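Local atomic coordinates of formimidoylglutamase (Bacillus subtilis, PDB entry 3M1R), a protein that catalyses the manganese-dependent hydrolysis of N-formimidoyl-L-glutamate to L-glutamate and formamide, a step of histidine degradation. Residues Arg65-His70 / Phe297-Ser302; Thr146-Gln151 / Pro231-Lys236; Tyr276-Pro281 / Leu310-Gly315. All coordinates share one frame; numbering follows the deposited sequence.

Contact 1: Arg65-His70 / Phe297-Ser302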
# COMPACT_ATOMS: atom_id res chain seq x y z
N ARG D 65 11.54 -14.65 12.59
CA ARG D 65 12.76 -15.46 12.32
C ARG D 65 13.59 -14.76 11.26
O ARG D 65 14.80 -14.70 11.35
CB ARG D 65 12.42 -16.87 11.83
CG ARG D 65 11.98 -17.89 12.90
CD ARG D 65 11.74 -19.26 12.25
NE ARG D 65 11.54 -20.34 13.21
CZ ARG D 65 10.35 -20.80 13.58
NH1 ARG D 65 9.24 -20.28 13.07
NH2 ARG D 65 10.27 -21.79 14.47
N GLN D 66 12.92 -14.22 10.25
CA GLN D 66 13.61 -13.60 9.15
C GLN D 66 14.36 -12.36 9.65
O GLN D 66 15.52 -12.15 9.27
CB GLN D 66 12.63 -13.25 8.04
CG GLN D 66 13.19 -13.41 6.64
CD GLN D 66 12.24 -12.87 5.57
OE1 GLN D 66 11.08 -12.58 5.85
NE2 GLN D 66 12.75 -12.72 4.35
N ALA D 67 13.71 -11.56 10.49
CA ALA D 67 14.35 -10.36 11.04
C ALA D 67 15.53 -10.76 11.92
O ALA D 67 16.59 -10.13 11.89
CB ALA D 67 13.37 -9.53 11.85
N LEU D 68 15.33 -11.82 12.70
CA LEU D 68 16.38 -12.29 13.59
C LEU D 68 17.58 -12.79 12.78
O LEU D 68 18.69 -12.33 12.98
CB LEU D 68 15.86 -13.38 14.53
CG LEU D 68 16.89 -13.90 15.55
CD1 LEU D 68 17.24 -12.79 16.52
CD2 LEU D 68 16.34 -15.10 16.32
N LYS D 69 17.34 -13.67 11.82
CA LYS D 69 18.44 -14.26 11.04
C LYS D 69 19.25 -13.20 10.32
O LYS D 69 20.43 -13.41 10.02
CB LYS D 69 17.93 -15.29 10.03
CG LYS D 69 17.52 -16.62 10.62
CD LYS D 69 16.80 -17.48 9.58
CE LYS D 69 16.53 -18.87 10.10
NZ LYS D 69 15.81 -19.65 9.06
N HIS D 70 18.64 -12.06 10.04
CA HIS D 70 19.35 -11.04 9.30
C HIS D 70 20.07 -10.04 10.19
O HIS D 70 20.78 -9.18 9.68
CB HIS D 70 18.47 -10.37 8.24
CG HIS D 70 18.27 -11.21 7.02
ND1 HIS D 70 17.19 -12.07 6.87
CD2 HIS D 70 19.01 -11.35 5.90
CE1 HIS D 70 17.28 -12.68 5.71
NE2 HIS D 70 18.37 -12.27 5.10
N PHE D 297 4.12 -1.88 9.20
CA PHE D 297 4.81 -1.12 8.18
C PHE D 297 6.17 -1.75 7.93
O PHE D 297 6.99 -1.85 8.83
CB PHE D 297 4.99 0.35 8.54
CG PHE D 297 5.66 1.13 7.45
CD1 PHE D 297 7.04 1.34 7.48
CD2 PHE D 297 4.94 1.57 6.36
CE1 PHE D 297 7.67 2.02 6.45
CE2 PHE D 297 5.56 2.27 5.33
CZ PHE D 297 6.93 2.50 5.38
N ARG D 298 6.42 -2.12 6.67
CA ARG D 298 7.53 -2.98 6.33
C ARG D 298 7.47 -4.14 7.32
O ARG D 298 6.41 -4.76 7.44
CB ARG D 298 8.86 -2.22 6.36
CG ARG D 298 8.95 -1.13 5.26
CD ARG D 298 10.20 -0.27 5.41
NE ARG D 298 11.42 -1.06 5.21
CZ ARG D 298 12.65 -0.56 5.33
NH1 ARG D 298 12.82 0.71 5.65
NH2 ARG D 298 13.71 -1.33 5.11
N ASP D 299 8.55 -4.41 8.04
CA ASP D 299 8.50 -5.42 9.10
C ASP D 299 9.03 -4.87 10.43
O ASP D 299 9.63 -5.59 11.21
CB ASP D 299 9.27 -6.69 8.71
CG ASP D 299 10.78 -6.44 8.50
OD1 ASP D 299 11.19 -5.28 8.31
OD2 ASP D 299 11.57 -7.42 8.53
N MSE D 300 8.79 -3.58 10.65
CA MSE D 300 9.26 -2.86 11.83
C MSE D 300 8.99 -3.58 13.11
O MSE D 300 9.82 -3.56 14.01
CB MSE D 300 8.56 -1.52 11.95
CG MSE D 300 9.16 -0.40 11.13
SE MSE D 300 8.05 1.22 11.30
CE MSE D 300 8.16 1.45 13.24
N THR D 301 7.80 -4.15 13.23
CA THR D 301 7.37 -4.75 14.48
C THR D 301 7.99 -6.13 14.65
O THR D 301 8.29 -6.54 15.76
CB THR D 301 5.82 -4.78 14.62
OG1 THR D 301 5.29 -3.47 14.32
CG2 THR D 301 5.45 -5.15 16.05
N SER D 302 8.23 -6.83 13.54
CA SER D 302 8.96 -8.08 13.60
C SER D 302 10.44 -7.80 13.92
O SER D 302 11.07 -8.58 14.62
CB SER D 302 8.80 -8.89 12.31
OG SER D 302 7.44 -9.31 12.13

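Contact 2: Thr146-Gln151 / Pro231-Lys236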
# COMPACT_ATOMS: atom_id res chain seq x y z
N THR D 146 6.77 -23.79 40.80
CA THR D 146 6.14 -22.50 41.06
C THR D 146 6.77 -21.38 40.23
O THR D 146 7.94 -21.03 40.41
CB THR D 146 6.20 -22.14 42.54
OG1 THR D 146 5.51 -23.14 43.30
CG2 THR D 146 5.53 -20.80 42.78
N THR D 147 5.98 -20.81 39.33
CA THR D 147 6.51 -19.88 38.35
C THR D 147 5.93 -18.47 38.52
O THR D 147 4.74 -18.30 38.76
CB THR D 147 6.22 -20.41 36.92
OG1 THR D 147 6.77 -21.72 36.79
CG2 THR D 147 6.83 -19.50 35.85
N ALA D 148 6.80 -17.48 38.42
CA ALA D 148 6.35 -16.09 38.36
C ALA D 148 6.23 -15.70 36.90
O ALA D 148 7.03 -16.16 36.08
CB ALA D 148 7.33 -15.20 39.05
N VAL D 149 5.26 -14.85 36.58
CA VAL D 149 5.10 -14.37 35.20
C VAL D 149 5.27 -12.87 35.17
O VAL D 149 4.59 -12.14 35.90
CB VAL D 149 3.72 -14.74 34.59
CG1 VAL D 149 3.61 -14.24 33.12
CG2 VAL D 149 3.47 -16.24 34.67
N ILE D 150 6.21 -12.41 34.35
CA ILE D 150 6.30 -10.99 34.03
C ILE D 150 5.63 -10.77 32.68
O ILE D 150 6.14 -11.20 31.64
CB ILE D 150 7.75 -10.51 34.03
CG1 ILE D 150 8.33 -10.62 35.44
CG2 ILE D 150 7.84 -9.07 33.53
CD1 ILE D 150 9.81 -10.47 35.50
N GLN D 151 4.46 -10.13 32.73
CA GLN D 151 3.61 -9.90 31.56
C GLN D 151 3.74 -8.44 31.11
O GLN D 151 3.27 -7.54 31.81
CB GLN D 151 2.16 -10.25 31.92
CG GLN D 151 1.09 -9.88 30.88
CD GLN D 151 -0.35 -10.05 31.42
OE1 GLN D 151 -0.56 -10.44 32.57
NE2 GLN D 151 -1.33 -9.73 30.59
N PRO D 231 12.14 -8.53 43.13
CA PRO D 231 12.73 -9.20 44.30
C PRO D 231 11.68 -9.83 45.20
O PRO D 231 11.89 -10.94 45.69
CB PRO D 231 13.43 -8.06 45.03
CG PRO D 231 13.89 -7.18 43.93
CD PRO D 231 12.76 -7.20 42.92
N VAL D 232 10.57 -9.14 45.43
CA VAL D 232 9.54 -9.67 46.30
C VAL D 232 8.97 -10.95 45.71
O VAL D 232 8.73 -11.93 46.42
CB VAL D 232 8.40 -8.67 46.49
CG1 VAL D 232 7.51 -9.11 47.65
CG2 VAL D 232 8.95 -7.28 46.74
N VAL D 233 8.75 -10.94 44.40
CA VAL D 233 8.12 -12.05 43.72
C VAL D 233 9.04 -13.27 43.58
O VAL D 233 8.60 -14.41 43.75
CB VAL D 233 7.59 -11.61 42.35
CG1 VAL D 233 7.14 -12.82 41.54
CG2 VAL D 233 6.44 -10.62 42.53
N GLN D 234 10.31 -13.01 43.27
CA GLN D 234 11.34 -14.04 43.19
C GLN D 234 11.45 -14.85 44.48
O GLN D 234 11.81 -16.03 44.45
CB GLN D 234 12.71 -13.43 42.89
CG GLN D 234 12.84 -12.78 41.52
CD GLN D 234 14.10 -13.21 40.78
OE1 GLN D 234 14.98 -12.40 40.53
NE2 GLN D 234 14.17 -14.49 40.42
N ASP D 235 11.14 -14.19 45.59
CA ASP D 235 11.27 -14.79 46.92
C ASP D 235 10.16 -15.80 47.18
O ASP D 235 10.26 -16.62 48.09
CB ASP D 235 11.26 -13.71 48.00
CG ASP D 235 12.62 -13.05 48.21
OD1 ASP D 235 13.61 -13.48 47.58
OD2 ASP D 235 12.70 -12.09 49.01
N LYS D 236 9.10 -15.72 46.38
CA LYS D 236 7.96 -16.61 46.56
C LYS D 236 7.88 -17.65 45.45
O LYS D 236 6.93 -18.43 45.40
CB LYS D 236 6.64 -15.82 46.56
CG LYS D 236 6.57 -14.67 47.54
CD LYS D 236 5.24 -13.95 47.38
CE LYS D 236 5.19 -12.65 48.17
NZ LYS D 236 3.95 -11.87 47.87

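Contact 3: Tyr276-Pro281 / Leu310-Gly315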
# COMPACT_ATOMS: atom_id res chain seq x y z
N TYR D 276 17.61 -6.75 31.42
CA TYR D 276 17.65 -6.82 32.87
C TYR D 276 17.05 -8.11 33.42
O TYR D 276 17.74 -8.88 34.10
CB TYR D 276 16.94 -5.61 33.49
CG TYR D 276 17.05 -5.57 35.00
CD1 TYR D 276 18.27 -5.32 35.61
CD2 TYR D 276 15.95 -5.79 35.80
CE1 TYR D 276 18.39 -5.30 37.00
CE2 TYR D 276 16.05 -5.77 37.18
CZ TYR D 276 17.27 -5.52 37.77
OH TYR D 276 17.37 -5.49 39.14
N ILE D 277 15.77 -8.36 33.15
CA ILE D 277 15.10 -9.56 33.66
C ILE D 277 15.81 -10.84 33.23
O ILE D 277 15.95 -11.79 34.01
CB ILE D 277 13.64 -9.62 33.20
CG1 ILE D 277 12.82 -8.53 33.89
CG2 ILE D 277 13.06 -11.00 33.47
CD1 ILE D 277 11.52 -8.18 33.17
N ALA D 278 16.29 -10.87 31.99
CA ALA D 278 16.93 -12.05 31.43
C ALA D 278 18.19 -12.47 32.19
O ALA D 278 18.63 -13.62 32.09
CB ALA D 278 17.25 -11.82 29.97
N GLN D 279 18.78 -11.55 32.95
CA GLN D 279 20.00 -11.83 33.73
C GLN D 279 19.70 -12.46 35.08
O GLN D 279 20.59 -13.00 35.74
CB GLN D 279 20.77 -10.54 34.00
CG GLN D 279 21.37 -9.92 32.77
CD GLN D 279 22.12 -8.65 33.09
OE1 GLN D 279 21.51 -7.62 33.36
NE2 GLN D 279 23.44 -8.72 33.06
N GLN D 280 18.44 -12.38 35.49
CA GLN D 280 18.02 -12.82 36.81
C GLN D 280 18.05 -14.35 36.87
O GLN D 280 18.11 -15.02 35.84
CB GLN D 280 16.63 -12.24 37.13
CG GLN D 280 16.63 -11.27 38.32
CD GLN D 280 17.46 -10.02 38.09
OE1 GLN D 280 17.79 -9.31 39.02
NE2 GLN D 280 17.79 -9.75 36.83
N PRO D 281 18.03 -14.91 38.09
CA PRO D 281 18.14 -16.37 38.23
C PRO D 281 16.86 -17.11 37.83
O PRO D 281 15.76 -16.66 38.11
CB PRO D 281 18.43 -16.58 39.73
CG PRO D 281 18.77 -15.22 40.27
CD PRO D 281 18.08 -14.22 39.39
N LEU D 310 17.28 -10.80 20.75
CA LEU D 310 18.69 -10.47 20.91
C LEU D 310 19.02 -9.98 22.32
O LEU D 310 20.00 -10.42 22.88
CB LEU D 310 19.13 -9.45 19.86
CG LEU D 310 19.12 -10.04 18.44
CD1 LEU D 310 19.31 -8.96 17.38
CD2 LEU D 310 20.21 -11.10 18.30
N HIS D 311 18.19 -9.11 22.89
CA HIS D 311 18.47 -8.54 24.20
C HIS D 311 18.21 -9.53 25.34
O HIS D 311 18.87 -9.49 26.36
CB HIS D 311 17.74 -7.22 24.42
CG HIS D 311 18.35 -6.06 23.69
ND1 HIS D 311 19.12 -5.10 24.31
CD2 HIS D 311 18.30 -5.71 22.38
CE1 HIS D 311 19.53 -4.22 23.42
NE2 HIS D 311 19.04 -4.56 22.24
N ALA D 312 17.27 -10.43 25.14
CA ALA D 312 17.08 -11.50 26.10
C ALA D 312 18.28 -12.44 26.08
O ALA D 312 18.79 -12.83 27.12
CB ALA D 312 15.78 -12.27 25.82
N LEU D 313 18.73 -12.81 24.88
CA LEU D 313 19.90 -13.68 24.74
C LEU D 313 21.09 -13.01 25.40
O LEU D 313 21.86 -13.65 26.11
CB LEU D 313 20.22 -13.90 23.27
CG LEU D 313 19.98 -15.21 22.51
CD1 LEU D 313 19.38 -16.34 23.32
CD2 LEU D 313 19.18 -14.91 21.26
N LYS D 314 21.23 -11.72 25.16
CA LYS D 314 22.29 -10.92 25.75
C LYS D 314 22.25 -11.05 27.27
O LYS D 314 23.28 -11.28 27.91
CB LYS D 314 22.12 -9.46 25.33
CG LYS D 314 23.23 -8.53 25.78
CD LYS D 314 22.96 -7.12 25.27
CE LYS D 314 23.80 -6.09 25.99
NZ LYS D 314 23.46 -4.72 25.55
N GLY D 315 21.06 -10.89 27.84
CA GLY D 315 20.88 -10.96 29.28
C GLY D 315 21.25 -12.33 29.79
O GLY D 315 21.91 -12.46 30.81

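Contact 1: Arg65-His70 / Phe297-Ser302
Ala-67 meets Ser-302 and Asp-299 with a single methyl group, and it brings the largest share of the surface buried here. Its CB lies 3.7 Å from the backbone O of Ser-302, so on the serine side the touching is done by main chain. The hydroxyl of Ser-302 is engaged elsewhere, with OG hydrogen-bonded to OG1 of Thr-63 one turn before Ala-67, a polar link between the same two helices. The second neighbour of the methyl is a carboxylate oxygen, OD2 of Asp-299, 4.3 Å from Ala-67 CB in a looser approach. What emerges is a helix-to-helix seam of the three-layered alpha/beta arginase fold: helix 60-69 lies against the first turn of helix 300-318 on one side of the central parallel sheet, and the same methyl also packs on Arg-303 and Ala-306 further along. Asp-299 occupies the N-cap position of helix 300-318 yet makes no capping bond with its side chain. With chi1 at 63°, CG is lodged between the directions of the backbone N and the carbonyl carbon, and OD1 forms a salt bridge with NE of Arg-303. This partner, one helical turn on, anchors the carboxylate at the edge of the seam, while Arg-298 just before it hydrogen-bonds to backbone oxygens of Pro-255, Cys-257 and Pro-258 of a neighbouring subunit.

Contact 2: Thr146-Gln151 / Pro231-Lys236
Ala-148 and Val-233 supply the apolar part of this contact in one pair of methyl groups. CB of Ala-148 and CG1 of Val-233 stand 3.4 Å apart, tighter than the usual van der Waals distance between two carbons. The valine reaches the strand with one branch: CG1 is anti to the backbone N (chi1 171°) and carries the touch, while CG2 is set back beside that nitrogen. Backbones can come close over so small a residue, and the CA atoms of Ala-148 and Val-233 are 6.9 Å apart. Val-233 also rests on Ile-187 of strand 186-191, which places this helix residue over two adjacent strands.

Methyl against carbonyl is the second kind of meeting. CG2 of Thr-146, anti to its main-chain nitrogen, comes within 3.8 Å of the backbone O of Lys-236, which lies to one side of the CB-CG2 bond, a van der Waals approach at the exposed margin. The side chain of Lys-236 leads off from the strand and touches His-185.

No hydrogen bond joins the two segments; the polar bonding runs within the helical segment and from both to their neighbours in the fold. On the helix side the backbone N of Lys-236 donates to O of Val-233 at 3.0 Å, and the same oxygen is bonded to OG1 of Thr-237, which helps to hold the turn that leads into strand 239-245. On the strand side Ala-148 pairs through its backbone with Phe-239 and Phe-241 of that strand. Helix 222-234 thus belongs to a beta-alpha-beta crossover from strand 210-213 to strand 239-245, passing over the intervening parallel strands 186-191 and 147-152, as befits the alpha/beta arginase fold.

Contact 3: Tyr276-Pro281 / Leu310-Gly315
Ala-278 and Gly-315 form the tight half of this contact, where two helices meet almost backbone to backbone. CB of Ala-278 presses on the main chain of the other helix, 3.4 Å from O of Ala-312 and 3.8 Å from CA of Gly-315. Its approach to the methyl of Ala-312 is less close, CB to CB 4.4 Å. Because Gly-315 carries no side chain, the chain after Ala-278 comes right up to it: the CA atoms of Gln-279 and Gly-315 are only 4.6 Å apart. At this point O of Gly-315 accepts a CA-H...O contact from CA of Gln-279 at 3.5 Å, and CG of Gln-279 lies 3.3 Å from the same oxygen. With CG beside its own backbone N (chi1 -68°), the glutamine runs alongside the glycine before its extended chain carries the amide onward.

The two helices are consecutive in the chain. Helix 267-278 is the connection of a beta-alpha-beta crossover between the adjacent parallel strands 239-245 and 283-289, and helix 300-318 follows the second of these strands, so the seam joins successive helices flanking the arginase sheet.

Away from the alanine-glycine face the packing is looser and partly open to solvent. There Gln-280 folds back toward the helix, its NE2 4.2 Å above the centre of the Tyr-276 ring, and its side chain touches Gln-234 of helix 222-234. On helix 300-318, by contrast, residues that take no part in the tight seam meet another copy of the protein: the ring of His-311 stacks edge-to-face with Phe-194 of a neighbouring subunit, and NZ of Lys-314 forms salt bridges with Glu-77 of its own chain and with Glu-193 of that neighbouring subunit.

Contact 3 is the buried one of the three, whereas contacts 1 and 2 each combine buried with more exposed residues. Helix 300-318 serves both contact 1, at its start, and contact 3, a few turns later; Leu-68 and Leu-310 pack together between them. Contact 2 shares no element with either, but Ile-150 touches Ile-277, bringing strand 147-152 and helix 267-278 into one apolar layer beside contact 3. All three rely on alanine methyls and lack cross-segment hydrogen bonds. Their settings differ: a carboxylate held from outside the two segments borders contact 1, a valine branch fills contact 2 between helix and sheet, and an alanine methyl set against bare glycine backbone forms the tight part of contact 3.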